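Local coordinates for protein 3-phytase (Klebsiella pneumoniae, PDB 2WNH) that probably hydrolyses phosphate esters of phytate (inositol hexakisphosphate), starting at the 3-position, as a member of the histidine acid phosphatase family, at residues B[28-33]-B[47-52]; B[96-101]-B[130-135]; B[299-304]-B[336-341]. The protein carries 3 engineered substitutions. All blocks are in the same frame, centred on the assembly; numbering follows the deposited sequence. Where two conformers were deposited one is given.

Contact 1 of 3, residues B[28-33]-B[47-52]; sequences RPPTAG and TEWTTH
A proline-on-tryptophan CH-pi contact joins the loop that leads into helix 32-42 to the loop that follows this helix. Segment 28-33 opens with R28-P29-P30, which matches the close of the RHGxRxP signature of histidine acid phosphatases. P29 lies on the indole of W49: its CA stands 3.6 Å from the centroid of the six-membered ring of W49, only 5° off the normal, and P29 CB comes down on W49 CD2 at 3.5 Å. P30 CD approaches the same indole obliquely, 3.8 Å from W49 NE1. The other end of the P29 ring turns to T51, with P29 CG 3.5 Å from T51 O and 3.8 Å from T51 CB. R28 leaves the backbone away from segment 47-52, and its guanidinium folds back, R28 NH1 giving P29 O a 3.0 Å bond from above the carbonyl plane. Beyond the contact, H52 NE2 bonds E55 and T50 O accepts from Q99, both of the second subunit, which this loop thus also faces. Since the pairing uses carbon against ring face and lacks polar bonds between the segments, its hold is dispersive, probably with electrostatic help from the polarised P29 CA-H over the electron-rich indole.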
ATOM      1  N   ARG B  28      29.924  -9.155   4.568  1.00 14.70           N
ATOM      2  CA  ARG B  28      31.009  -8.153   4.539  1.00 16.34           C
ATOM      3  C   ARG B  28      32.103  -8.669   3.591  1.00 16.91           C
ATOM      4  O   ARG B  28      32.186  -9.885   3.360  1.00 16.66           O
ATOM      5  CB  ARG B  28      31.653  -8.000   5.932  1.00 15.93           C
ATOM      6  CG  ARG B  28      32.024  -9.328   6.579  1.00 17.69           C
ATOM      7  CD  ARG B  28      33.103  -9.122   7.654  1.00 20.22           C
ATOM      8  NE  ARG B  28      33.521 -10.402   8.222  1.00 19.18           N
ATOM      9  CZ  ARG B  28      34.323 -11.273   7.609  1.00 20.05           C
ATOM     10  NH1 ARG B  28      34.846 -11.006   6.408  1.00 19.11           N
ATOM     11  NH2 ARG B  28      34.622 -12.421   8.221  1.00 21.49           N
ATOM     12  N   PRO B  29      32.947  -7.747   3.070  1.00 16.61           N
ATOM     13  CA  PRO B  29      34.172  -8.195   2.380  1.00 17.68           C
ATOM     14  C   PRO B  29      35.103  -8.738   3.456  1.00 17.99           C
ATOM     15  O   PRO B  29      34.799  -8.621   4.654  1.00 17.72           O
ATOM     16  CB  PRO B  29      34.750  -6.897   1.806  1.00 17.81           C
ATOM     17  CG  PRO B  29      33.586  -5.882   1.866  1.00 17.03           C
ATOM     18  CD  PRO B  29      32.859  -6.283   3.121  1.00 17.57           C
ATOM     19  N   PRO B  30      36.262  -9.301   3.057  1.00 19.38           N
ATOM     20  CA  PRO B  30      37.230  -9.702   4.082  1.00 19.55           C
ATOM     21  C   PRO B  30      37.547  -8.525   5.005  1.00 18.81           C
ATOM     22  O   PRO B  30      37.479  -7.376   4.589  1.00 20.15           O
ATOM     23  CB  PRO B  30      38.491 -10.065   3.251  1.00 18.81           C
ATOM     24  CG  PRO B  30      38.271  -9.454   1.910  1.00 21.54           C
ATOM     25  CD  PRO B  30      36.775  -9.532   1.695  1.00 19.56           C
ATOM     26  N   THR B  31      37.921  -8.783   6.250  1.00 19.63           N
ATOM     27  CA  THR B  31      38.446  -7.701   7.069  1.00 20.37           C
ATOM     28  C   THR B  31      39.843  -7.329   6.563  1.00 21.64           C
ATOM     29  O   THR B  31      40.443  -8.076   5.803  1.00 21.59           O
ATOM     30  CB  THR B  31      38.563  -8.108   8.522  1.00 21.68           C
ATOM     31  OG1 THR B  31      39.548  -9.134   8.613  1.00 19.52           O
ATOM     32  CG2 THR B  31      37.228  -8.664   9.052  1.00 20.13           C
ATOM     33  N   ALA B  32      40.343  -6.173   6.981  1.00 23.05           N
ATOM     34  CA  ALA B  32      41.692  -5.754   6.603  1.00 23.83           C
ATOM     35  C   ALA B  32      42.723  -6.830   6.952  1.00 24.36           C
ATOM     36  O   ALA B  32      43.557  -7.173   6.110  1.00 23.99           O
ATOM     37  CB  ALA B  32      42.052  -4.423   7.235  1.00 23.65           C
ATOM     38  N   GLY B  33      42.633  -7.381   8.168  1.00 24.89           N
ATOM     39  CA  GLY B  33      43.511  -8.465   8.605  1.00 25.19           C
ATOM     40  C   GLY B  33      43.404  -9.707   7.751  1.00 25.97           C
ATOM     41  O   GLY B  33      44.433 -10.296   7.366  1.00 25.12           O
ATOM     42  N   THR B  47      40.062  -9.729  -4.974  1.00 23.66           N
ATOM     43  CA  THR B  47      39.118  -8.687  -5.362  1.00 23.23           C
ATOM     44  C   THR B  47      38.916  -7.652  -4.261  1.00 21.83           C
ATOM     45  O   THR B  47      38.782  -7.992  -3.082  1.00 20.75           O
ATOM     46  CB  THR B  47      37.769  -9.308  -5.738  1.00 24.70           C
ATOM     47  OG1 THR B  47      37.969 -10.230  -6.817  1.00 24.96           O
ATOM     48  CG2 THR B  47      36.729  -8.237  -6.143  1.00 24.29           C
ATOM     49  N   GLU B  48      38.936  -6.390  -4.673  1.00 21.32           N
ATOM     50  CA  GLU B  48      38.581  -5.253  -3.845  1.00 21.54           C
ATOM     51  C   GLU B  48      37.100  -5.006  -4.079  1.00 20.26           C
ATOM     52  O   GLU B  48      36.687  -4.794  -5.218  1.00 21.67           O
ATOM     53  CB  GLU B  48      39.391  -4.027  -4.268  1.00 22.57           C
ATOM     54  CG  GLU B  48      40.885  -4.160  -3.994  1.00 26.42           C
ATOM     55  CD  GLU B  48      41.231  -3.998  -2.527  1.00 32.63           C
ATOM     56  OE1 GLU B  48      40.367  -3.519  -1.749  1.00 35.50           O
ATOM     57  OE2 GLU B  48      42.372  -4.353  -2.141  1.00 34.31           O
ATOM     58  N   TRP B  49      36.305  -5.052  -3.012  1.00 19.10           N
ATOM     59  CA  TRP B  49      34.856  -4.888  -3.139  1.00 17.07           C
ATOM     60  C   TRP B  49      34.461  -3.422  -3.140  1.00 17.81           C
ATOM     61  O   TRP B  49      35.261  -2.553  -2.772  1.00 17.04           O
ATOM     62  CB  TRP B  49      34.115  -5.609  -2.011  1.00 17.06           C
ATOM     63  CG  TRP B  49      34.377  -7.059  -1.859  1.00 15.96           C
ATOM     64  CD1 TRP B  49      35.536  -7.730  -2.135  1.00 16.05           C
ATOM     65  CD2 TRP B  49      33.482  -8.022  -1.285  1.00 16.40           C
ATOM     66  NE1 TRP B  49      35.409  -9.053  -1.789  1.00 18.20           N
ATOM     67  CE2 TRP B  49      34.151  -9.262  -1.276  1.00 18.46           C
ATOM     68  CE3 TRP B  49      32.164  -7.958  -0.794  1.00 16.36           C
ATOM     69  CZ2 TRP B  49      33.553 -10.442  -0.789  1.00 15.73           C
ATOM     70  CZ3 TRP B  49      31.576  -9.122  -0.301  1.00 15.40           C
ATOM     71  CH2 TRP B  49      32.264 -10.352  -0.304  1.00 17.94           C
ATOM     72  N   THR B  50      33.222  -3.137  -3.546  1.00 17.71           N
ATOM     73  CA  THR B  50      32.735  -1.762  -3.568  1.00 19.77           C
ATOM     74  C   THR B  50      32.506  -1.268  -2.136  1.00 19.15           C
ATOM     75  O   THR B  50      32.495  -0.078  -1.876  1.00 21.91           O
ATOM     76  CB  THR B  50      31.454  -1.625  -4.409  1.00 20.40           C
ATOM     77  OG1 THR B  50      31.715  -2.100  -5.734  1.00 25.68           O
ATOM     78  CG2 THR B  50      31.031  -0.154  -4.531  1.00 23.17           C
ATOM     79  N   THR B  51      32.340  -2.206  -1.220  1.00 17.13           N
ATOM     80  CA  THR B  51      32.234  -1.903   0.195  1.00 16.94           C
ATOM     81  C   THR B  51      33.629  -1.933   0.825  1.00 17.38           C
ATOM     82  O   THR B  51      34.426  -2.795   0.463  1.00 18.36           O
ATOM     83  CB  THR B  51      31.350  -2.988   0.829  1.00 16.27           C
ATOM     84  OG1 THR B  51      30.050  -2.904   0.217  1.00 15.98           O
ATOM     85  CG2 THR B  51      31.201  -2.799   2.316  1.00 16.34           C
ATOM     86  N   HIS B  52      33.912  -1.016   1.757  1.00 18.89           N
ATOM     87  CA  HIS B  52      35.179  -1.075   2.527  1.00 19.42           C
ATOM     88  C   HIS B  52      35.355  -2.428   3.231  1.00 18.77           C
ATOM     89  O   HIS B  52      34.404  -2.970   3.778  1.00 18.23           O
ATOM     90  CB  HIS B  52      35.216   0.038   3.569  1.00 20.77           C
ATOM     91  CG  HIS B  52      35.124   1.401   2.972  1.00 24.77           C
ATOM     92  ND1 HIS B  52      36.148   1.953   2.231  1.00 31.64           N
ATOM     93  CD2 HIS B  52      34.120   2.306   2.964  1.00 26.38           C
ATOM     94  CE1 HIS B  52      35.781   3.151   1.807  1.00 32.78           C
ATOM     95  NE2 HIS B  52      34.556   3.390   2.242  1.00 28.77           N
TER

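Contact 2 of 3, residues B[96-101]-B[130-135]; sequences SPLQRT and LFQTDK
S96 holds OG anti to its backbone N (chi1 163°), while Q132 has CG anti to its carbonyl carbon and a chain bent at chi2 (72°), which sets amide against hydroxyl. Q132 NE2 donates to S96 OG over 3.1 Å with an N-H...O angle of 152°, the oxygen lying close to the amide plane. At the other end of the amide Q132 OE1 accepts from the backbone N of D128, so both ends fix the rotation of the group. Tip to tip with it stands P97, whose CD is 3.4 Å from Q132 OE1, and the L98 side chain crosses that of Q132 obliquely, L98 CD1 lying 3.8 Å from Q132 NE2. F131 leaves the backbone toward segment 96-101, and its ring meets S96 obliquely, with F131 CD2 3.8 Å from S96 CB and F131 CE2 3.6 Å from S96 N. L130 CB covers one face of this ring, 3.8 Å above its plane, and L266 of helix 256-274 packs on F131. Q132 is the centre of an inverse gamma turn, its side chain also starting toward segment 96-101. S96 OG is also hydrogen-bonded to H290 NE2, making Q132 a second-shell partner of that histidine. The arrangement sits at the turn from strand 91-95 of the central sheet into helix 99-112, beside H290 of a sequence matching the family's HD motif, in the histidine phosphatase fold.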
ATOM      1  N   SER B  96      26.702  -4.892  18.648  1.00 15.58           N
ATOM      2  CA  SER B  96      28.145  -4.685  18.789  1.00 15.83           C
ATOM      3  C   SER B  96      28.531  -3.356  18.079  1.00 15.92           C
ATOM      4  O   SER B  96      27.937  -3.013  17.035  1.00 15.44           O
ATOM      5  CB  SER B  96      28.872  -5.887  18.180  1.00 16.46           C
ATOM      6  OG  SER B  96      30.222  -5.561  17.950  1.00 21.13           O
ATOM      7  N   PRO B  97      29.480  -2.572  18.659  1.00 15.96           N
ATOM      8  CA  PRO B  97      29.698  -1.220  18.124  1.00 17.49           C
ATOM      9  C   PRO B  97      30.374  -1.115  16.756  1.00 17.15           C
ATOM     10  O   PRO B  97      30.463   0.006  16.226  1.00 19.06           O
ATOM     11  CB  PRO B  97      30.541  -0.524  19.225  1.00 18.26           C
ATOM     12  CG  PRO B  97      31.235  -1.626  19.928  1.00 17.70           C
ATOM     13  CD  PRO B  97      30.297  -2.834  19.866  1.00 17.40           C
ATOM     14  N   LEU B  98      30.797  -2.231  16.168  1.00 17.49           N
ATOM     15  CA  LEU B  98      31.408  -2.197  14.827  1.00 17.38           C
ATOM     16  C   LEU B  98      30.350  -1.735  13.818  1.00 18.64           C
ATOM     17  O   LEU B  98      29.141  -1.952  14.023  1.00 17.62           O
ATOM     18  CB  LEU B  98      31.967  -3.570  14.412  1.00 19.41           C
ATOM     19  CG  LEU B  98      33.332  -3.969  14.990  1.00 20.56           C
ATOM     20  CD1 LEU B  98      33.170  -4.399  16.428  1.00 22.02           C
ATOM     21  CD2 LEU B  98      33.952  -5.093  14.193  1.00 23.36           C
ATOM     22  N   GLN B  99      30.801  -1.063  12.764  1.00 18.53           N
ATOM     23  CA  GLN B  99      29.901  -0.626  11.690  1.00 17.53           C
ATOM     24  C   GLN B  99      29.038  -1.802  11.178  1.00 16.93           C
ATOM     25  O   GLN B  99      27.827  -1.639  10.993  1.00 15.12           O
ATOM     26  CB  GLN B  99      30.710  -0.027  10.525  1.00 18.75           C
ATOM     27  CG  GLN B  99      29.865   0.747   9.488  1.00 20.12           C
ATOM     28  CD  GLN B  99      29.234  -0.157   8.419  1.00 20.35           C
ATOM     29  OE1 GLN B  99      29.536  -1.348   8.317  1.00 19.33           O
ATOM     30  NE2 GLN B  99      28.331   0.413   7.634  1.00 19.79           N
ATOM     31  N   ARG B 100      29.666  -2.949  10.933  1.00 15.18           N
ATOM     32  CA  ARG B 100      28.969  -4.085  10.270  1.00 14.44           C
ATOM     33  C   ARG B 100      27.776  -4.589  11.091  1.00 16.06           C
ATOM     34  O   ARG B 100      26.748  -4.972  10.535  1.00 13.87           O
ATOM     35  CB  ARG B 100      29.919  -5.237   9.844  1.00 16.40           C
ATOM     36  CG  ARG B 100      30.736  -5.886  10.948  1.00 15.89           C
ATOM     37  CD  ARG B 100      31.561  -7.003  10.341  1.00 18.09           C
ATOM     38  NE  ARG B 100      32.544  -7.541  11.286  1.00 18.96           N
ATOM     39  CZ  ARG B 100      33.809  -7.132  11.357  1.00 23.08           C
ATOM     40  NH1 ARG B 100      34.253  -6.162  10.573  1.00 20.03           N
ATOM     41  NH2 ARG B 100      34.623  -7.665  12.247  1.00 22.20           N
ATOM     42  N   THR B 101      27.935  -4.582  12.405  1.00 14.01           N
ATOM     43  CA  THR B 101      26.890  -5.028  13.328  1.00 14.94           C
ATOM     44  C   THR B 101      25.843  -3.931  13.561  1.00 13.92           C
ATOM     45  O   THR B 101      24.660  -4.234  13.614  1.00 13.84           O
ATOM     46  CB  THR B 101      27.503  -5.516  14.666  1.00 14.60           C
ATOM     47  OG1 THR B 101      28.564  -4.621  15.032  1.00 15.91           O
ATOM     48  CG2 THR B 101      28.089  -6.880  14.500  1.00 15.59           C
ATOM     49  N   LEU B 130      29.329  -7.721  26.455  1.00 17.22           N
ATOM     50  CA  LEU B 130      28.674  -8.934  25.983  1.00 15.48           C
ATOM     51  C   LEU B 130      29.396  -9.547  24.787  1.00 17.17           C
ATOM     52  O   LEU B 130      29.282 -10.741  24.553  1.00 17.30           O
ATOM     53  CB  LEU B 130      27.250  -8.613  25.537  1.00 16.72           C
ATOM     54  CG  LEU B 130      26.221  -8.247  26.604  1.00 17.50           C
ATOM     55  CD1 LEU B 130      24.966  -7.741  25.891  1.00 20.76           C
ATOM     56  CD2 LEU B 130      25.912  -9.468  27.502  1.00 20.01           C
ATOM     57  N   PHE B 131      30.115  -8.713  24.035  1.00 17.78           N
ATOM     58  CA  PHE B 131      30.638  -9.101  22.726  1.00 18.44           C
ATOM     59  C   PHE B 131      32.174  -9.088  22.587  1.00 19.94           C
ATOM     60  O   PHE B 131      32.756 -10.067  22.136  1.00 20.97           O
ATOM     61  CB  PHE B 131      30.008  -8.223  21.636  1.00 18.19           C
ATOM     62  CG  PHE B 131      28.494  -8.164  21.685  1.00 16.58           C
ATOM     63  CD1 PHE B 131      27.717  -9.321  21.693  1.00 18.16           C
ATOM     64  CD2 PHE B 131      27.851  -6.924  21.683  1.00 18.68           C
ATOM     65  CE1 PHE B 131      26.316  -9.240  21.728  1.00 20.42           C
ATOM     66  CE2 PHE B 131      26.462  -6.841  21.684  1.00 18.34           C
ATOM     67  CZ  PHE B 131      25.697  -7.987  21.725  1.00 17.97           C
ATOM     68  N   GLN B 132      32.803  -7.973  22.959  1.00 21.07           N
ATOM     69  CA  GLN B 132      34.268  -7.824  22.931  1.00 20.42           C
ATOM     70  C   GLN B 132      34.808  -8.314  24.267  1.00 21.19           C
ATOM     71  O   GLN B 132      35.426  -7.562  25.024  1.00 23.35           O
ATOM     72  CB  GLN B 132      34.649  -6.356  22.693  1.00 20.40           C
ATOM     73  CG  GLN B 132      34.474  -5.901  21.240  1.00 22.28           C
ATOM     74  CD  GLN B 132      33.009  -5.743  20.818  1.00 23.10           C
ATOM     75  OE1 GLN B 132      32.218  -5.140  21.539  1.00 20.91           O
ATOM     76  NE2 GLN B 132      32.648  -6.294  19.648  1.00 23.12           N
ATOM     77  N   THR B 133      34.546  -9.585  24.552  1.00 22.54           N
ATOM     78  CA  THR B 133      34.846 -10.173  25.860  1.00 22.22           C
ATOM     79  C   THR B 133      36.355 -10.328  26.119  1.00 24.77           C
ATOM     80  O   THR B 133      36.795 -10.445  27.267  1.00 26.06           O
ATOM     81  CB  THR B 133      34.123 -11.525  26.040  1.00 22.55           C
ATOM     82  OG1 THR B 133      34.429 -12.387  24.932  1.00 19.84           O
ATOM     83  CG2 THR B 133      32.626 -11.307  26.128  1.00 18.58           C
ATOM     84  N   ASP B 134      37.146 -10.278  25.055  1.00 25.56           N
ATOM     85  CA  ASP B 134      38.596 -10.305  25.210  1.00 27.94           C
ATOM     86  C   ASP B 134      39.138  -8.967  25.717  1.00 27.80           C
ATOM     87  O   ASP B 134      40.338  -8.821  25.970  1.00 28.88           O
ATOM     88  CB  ASP B 134      39.276 -10.769  23.913  1.00 28.40           C
ATOM     89  CG  ASP B 134      38.920  -9.902  22.702  1.00 33.63           C
ATOM     90  OD1 ASP B 134      37.965  -9.091  22.765  1.00 35.42           O
ATOM     91  OD2 ASP B 134      39.610 -10.041  21.667  1.00 35.88           O
ATOM     92  N   LYS B 135      38.250  -7.994  25.906  1.00 27.95           N
ATOM     93  CA  LYS B 135      38.663  -6.663  26.359  1.00 27.75           C
ATOM     94  C   LYS B 135      38.324  -6.389  27.833  1.00 26.97           C
ATOM     95  O   LYS B 135      38.522  -5.273  28.305  1.00 28.01           O
ATOM     96  CB  LYS B 135      38.047  -5.560  25.466  1.00 27.54           C
ATOM     97  CG  LYS B 135      38.329  -5.685  23.965  1.00 30.34           C
ATOM     98  CD  LYS B 135      39.830  -5.689  23.643  1.00 36.28           C
ATOM     99  CE  LYS B 135      40.085  -6.139  22.211  1.00 39.90           C
ATOM    100  NZ  LYS B 135      41.546  -6.378  21.970  1.00 41.51           N
TER

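Contact 3 of 3, residues B[299-304]-B[336-341]; sequences TLMNFS and LRVYFQ
The tight part of this helix-end-to-strand contact is one methyl pair: M301 CE meets V338 CG1 tip to tip at 3.4 Å, closer than usual for two carbons. M301 gets there with CG anti to its carbonyl carbon and a bend at its last torsion (chi3 92°), and V338 presents CG1 anti to its backbone N. Because M301 was deposited in two conformers, the closeness applies to the one described. F303 makes a looser fit. Its ring, with CG anti to the backbone N (chi1 176°), comes to strand 334-342 by an edge, F303 CE2 lying 4.0 Å from F340 N and 4.0 Å from Y339 C, near the ring plane. The same CE2 is 4.2 Å from F340 CB and 4.3 Å from V338 CG1. F303 also packs edge-to-face with W305 and W365, and L388 of helix 381-388 touches both M301 and V338. Solvent is met at N302 and S304, which flank F303. N302 ends helix 291-301 in a Schellman motif with positive phi (57°), its N bonding T299 O at 2.9 Å; the F303 side chain that follows starts toward the strand. Y339 leaves the strand away from segment 299-304; its OH is hydrogen-bonded to E324. All five touching residues are buried and the segments meet through carbon-rich surfaces, so shape and dispersion, rather than directional polar bonds, join this helix end to the sheet.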
ATOM      1  N   THR B 299      28.291 -23.589  21.636  1.00 16.33           N
ATOM      2  CA  THR B 299      29.149 -24.569  22.332  1.00 16.43           C
ATOM      3  C   THR B 299      28.742 -24.758  23.794  1.00 17.46           C
ATOM      4  O   THR B 299      28.601 -25.897  24.263  1.00 17.56           O
ATOM      5  CB  THR B 299      30.652 -24.248  22.130  1.00 16.16           C
ATOM      6  OG1 THR B 299      30.976 -24.563  20.777  1.00 17.78           O
ATOM      7  CG2 THR B 299      31.538 -25.086  23.057  1.00 17.66           C
ATOM      8  N   LEU B 300      28.526 -23.651  24.502  1.00 17.90           N
ATOM      9  CA  LEU B 300      28.080 -23.713  25.900  1.00 17.94           C
ATOM     10  C   LEU B 300      26.710 -24.366  26.026  1.00 17.50           C
ATOM     11  O   LEU B 300      26.430 -25.100  26.988  1.00 19.01           O
ATOM     12  CB  LEU B 300      28.113 -22.319  26.551  1.00 16.98           C
ATOM     13  CG  LEU B 300      29.497 -21.662  26.677  1.00 17.90           C
ATOM     14  CD1 LEU B 300      29.326 -20.296  27.266  1.00 18.19           C
ATOM     15  CD2 LEU B 300      30.411 -22.522  27.526  1.00 19.71           C
ATOM     16  N   MET B 301      25.852 -24.136  25.032  1.00 17.78           N
ATOM     17  CA  MET B 301      24.530 -24.799  24.959  1.00 17.17           C
ATOM     18  C   MET B 301      24.617 -26.279  24.640  1.00 17.34           C
ATOM     19  O   MET B 301      23.624 -26.993  24.788  1.00 19.13           O
ATOM     20  CB  MET B 301      23.627 -24.113  23.922  0.60 17.60           C
ATOM     21  CG  MET B 301      23.259 -22.673  24.242  0.60 17.19           C
ATOM     22  SD  MET B 301      22.558 -21.849  22.783  0.60 18.17           S
ATOM     23  CE  MET B 301      20.823 -22.157  23.025  0.60 21.91           C
ATOM     24  N   ASN B 302      25.787 -26.730  24.170  1.00 17.26           N
ATOM     25  CA  ASN B 302      25.943 -28.089  23.617  1.00 18.90           C
ATOM     26  C   ASN B 302      24.966 -28.349  22.460  1.00 19.35           C
ATOM     27  O   ASN B 302      24.354 -29.412  22.349  1.00 19.83           O
ATOM     28  CB  ASN B 302      25.804 -29.145  24.729  1.00 19.78           C
ATOM     29  CG  ASN B 302      26.633 -30.401  24.470  1.00 24.70           C
ATOM     30  OD1 ASN B 302      26.472 -31.393  25.175  1.00 35.66           O
ATOM     31  ND2 ASN B 302      27.532 -30.361  23.497  1.00 24.22           N
ATOM     32  N   PHE B 303      24.802 -27.336  21.609  1.00 18.50           N
ATOM     33  CA  PHE B 303      23.823 -27.370  20.526  1.00 18.75           C
ATOM     34  C   PHE B 303      24.590 -27.365  19.216  1.00 18.97           C
ATOM     35  O   PHE B 303      25.321 -26.422  18.907  1.00 19.81           O
ATOM     36  CB  PHE B 303      22.856 -26.160  20.653  1.00 18.99           C
ATOM     37  CG  PHE B 303      21.831 -26.009  19.525  1.00 18.96           C
ATOM     38  CD1 PHE B 303      21.345 -27.099  18.788  1.00 18.59           C
ATOM     39  CD2 PHE B 303      21.307 -24.733  19.262  1.00 19.45           C
ATOM     40  CE1 PHE B 303      20.398 -26.897  17.756  1.00 19.62           C
ATOM     41  CE2 PHE B 303      20.355 -24.526  18.256  1.00 19.10           C
ATOM     42  CZ  PHE B 303      19.897 -25.607  17.505  1.00 19.30           C
ATOM     43  N   SER B 304      24.400 -28.435  18.455  1.00 20.94           N
ATOM     44  CA  SER B 304      25.051 -28.607  17.166  1.00 23.14           C
ATOM     45  C   SER B 304      24.010 -28.697  16.055  1.00 23.51           C
ATOM     46  O   SER B 304      22.935 -29.264  16.251  1.00 24.53           O
ATOM     47  CB  SER B 304      25.912 -29.876  17.183  1.00 23.55           C
ATOM     48  OG  SER B 304      26.606 -30.043  15.952  1.00 27.06           O
ATOM     49  N   LEU B 336      10.214 -23.462  26.441  1.00 16.10           N
ATOM     50  CA  LEU B 336      11.236 -22.782  25.675  1.00 16.08           C
ATOM     51  C   LEU B 336      11.384 -23.475  24.321  1.00 17.24           C
ATOM     52  O   LEU B 336      11.308 -24.698  24.240  1.00 17.03           O
ATOM     53  CB  LEU B 336      12.554 -22.815  26.454  1.00 16.70           C
ATOM     54  CG  LEU B 336      13.709 -21.992  25.901  1.00 18.60           C
ATOM     55  CD1 LEU B 336      13.408 -20.505  26.041  1.00 18.23           C
ATOM     56  CD2 LEU B 336      15.020 -22.360  26.604  1.00 18.74           C
ATOM     57  N   ARG B 337      11.545 -22.676  23.267  1.00 15.82           N
ATOM     58  CA  ARG B 337      11.935 -23.161  21.945  1.00 15.08           C
ATOM     59  C   ARG B 337      13.286 -22.545  21.616  1.00 15.88           C
ATOM     60  O   ARG B 337      13.514 -21.354  21.867  1.00 16.77           O
ATOM     61  CB  ARG B 337      10.884 -22.737  20.913  1.00 14.75           C
ATOM     62  CG  ARG B 337      11.221 -23.135  19.505  1.00 16.37           C
ATOM     63  CD  ARG B 337      10.067 -22.851  18.592  1.00 15.43           C
ATOM     64  NE  ARG B 337      10.396 -23.235  17.231  1.00 17.10           N
ATOM     65  CZ  ARG B 337      10.237 -22.449  16.177  1.00 19.48           C
ATOM     66  NH1 ARG B 337       9.768 -21.211  16.323  1.00 18.00           N
ATOM     67  NH2 ARG B 337      10.558 -22.910  14.974  1.00 21.79           N
ATOM     68  N   VAL B 338      14.198 -23.353  21.062  1.00 14.39           N
ATOM     69  CA  VAL B 338      15.565 -22.904  20.818  1.00 15.19           C
ATOM     70  C   VAL B 338      15.921 -23.355  19.412  1.00 15.33           C
ATOM     71  O   VAL B 338      15.771 -24.532  19.075  1.00 15.15           O
ATOM     72  CB  VAL B 338      16.544 -23.568  21.830  1.00 15.87           C
ATOM     73  CG1 VAL B 338      17.964 -23.130  21.537  1.00 17.15           C
ATOM     74  CG2 VAL B 338      16.153 -23.208  23.240  1.00 17.85           C
ATOM     75  N   TYR B 339      16.362 -22.429  18.557  1.00 13.78           N
ATOM     76  CA  TYR B 339      16.702 -22.848  17.195  1.00 13.77           C
ATOM     77  C   TYR B 339      17.747 -21.968  16.549  1.00 14.05           C
ATOM     78  O   TYR B 339      18.027 -20.865  17.031  1.00 15.62           O
ATOM     79  CB  TYR B 339      15.449 -22.950  16.302  1.00 14.62           C
ATOM     80  CG  TYR B 339      14.641 -21.688  16.159  1.00 15.17           C
ATOM     81  CD1 TYR B 339      13.645 -21.381  17.074  1.00 17.12           C
ATOM     82  CD2 TYR B 339      14.858 -20.818  15.086  1.00 15.94           C
ATOM     83  CE1 TYR B 339      12.888 -20.233  16.939  1.00 17.03           C
ATOM     84  CE2 TYR B 339      14.086 -19.652  14.930  1.00 16.30           C
ATOM     85  CZ  TYR B 339      13.116 -19.373  15.876  1.00 16.66           C
ATOM     86  OH  TYR B 339      12.300 -18.258  15.779  1.00 16.90           O
ATOM     87  N   PHE B 340      18.336 -22.479  15.471  1.00 13.32           N
ATOM     88  CA  PHE B 340      19.263 -21.725  14.673  1.00 14.08           C
ATOM     89  C   PHE B 340      18.669 -21.631  13.276  1.00 14.46           C
ATOM     90  O   PHE B 340      18.113 -22.610  12.769  1.00 14.73           O
ATOM     91  CB  PHE B 340      20.633 -22.410  14.600  1.00 14.11           C
ATOM     92  CG  PHE B 340      21.631 -21.651  13.762  1.00 15.37           C
ATOM     93  CD1 PHE B 340      22.146 -20.427  14.195  1.00 16.45           C
ATOM     94  CD2 PHE B 340      22.029 -22.139  12.519  1.00 17.47           C
ATOM     95  CE1 PHE B 340      23.043 -19.695  13.416  1.00 14.61           C
ATOM     96  CE2 PHE B 340      22.946 -21.405  11.735  1.00 15.36           C
ATOM     97  CZ  PHE B 340      23.445 -20.191  12.186  1.00 14.27           C
ATOM     98  N   GLN B 341      18.747 -20.445  12.685  1.00 15.14           N
ATOM     99  CA  GLN B 341      18.182 -20.228  11.354  1.00 15.32           C
ATOM    100  C   GLN B 341      19.141 -19.478  10.446  1.00 14.99           C
ATOM    101  O   GLN B 341      19.884 -18.610  10.916  1.00 14.13           O
ATOM    102  CB  GLN B 341      16.839 -19.472  11.461  1.00 13.71           C
ATOM    103  CG  GLN B 341      16.986 -18.022  11.913  1.00 16.26           C
ATOM    104  CD  GLN B 341      15.642 -17.341  12.124  1.00 18.99           C
ATOM    105  OE1 GLN B 341      14.695 -17.584  11.382  1.00 18.65           O
ATOM    106  NE2 GLN B 341      15.554 -16.504  13.150  1.00 15.99           N
TER

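From the N terminus the three contacts close in series, with none nested in or crossing another. Contact 1 closes a 13-residue loop made mostly of helix 32-42. Contact 2 spans 28 residues, including most of helix 99-112, and brings the following loop back to the end of strand 91-95. Contact 3 bridges 31 residues containing strand 320-328 and the start of strand 334-342, which pair antiparallel, and ties the end of helix 291-301 to the sheet. Contacts 1 and 2 touch, R28 CD lying 3.8 Å from R100 CD. Contact 3 stands apart, its nearest atoms about 10 Å from contact 2, and lies across the chain's centre from contact 1.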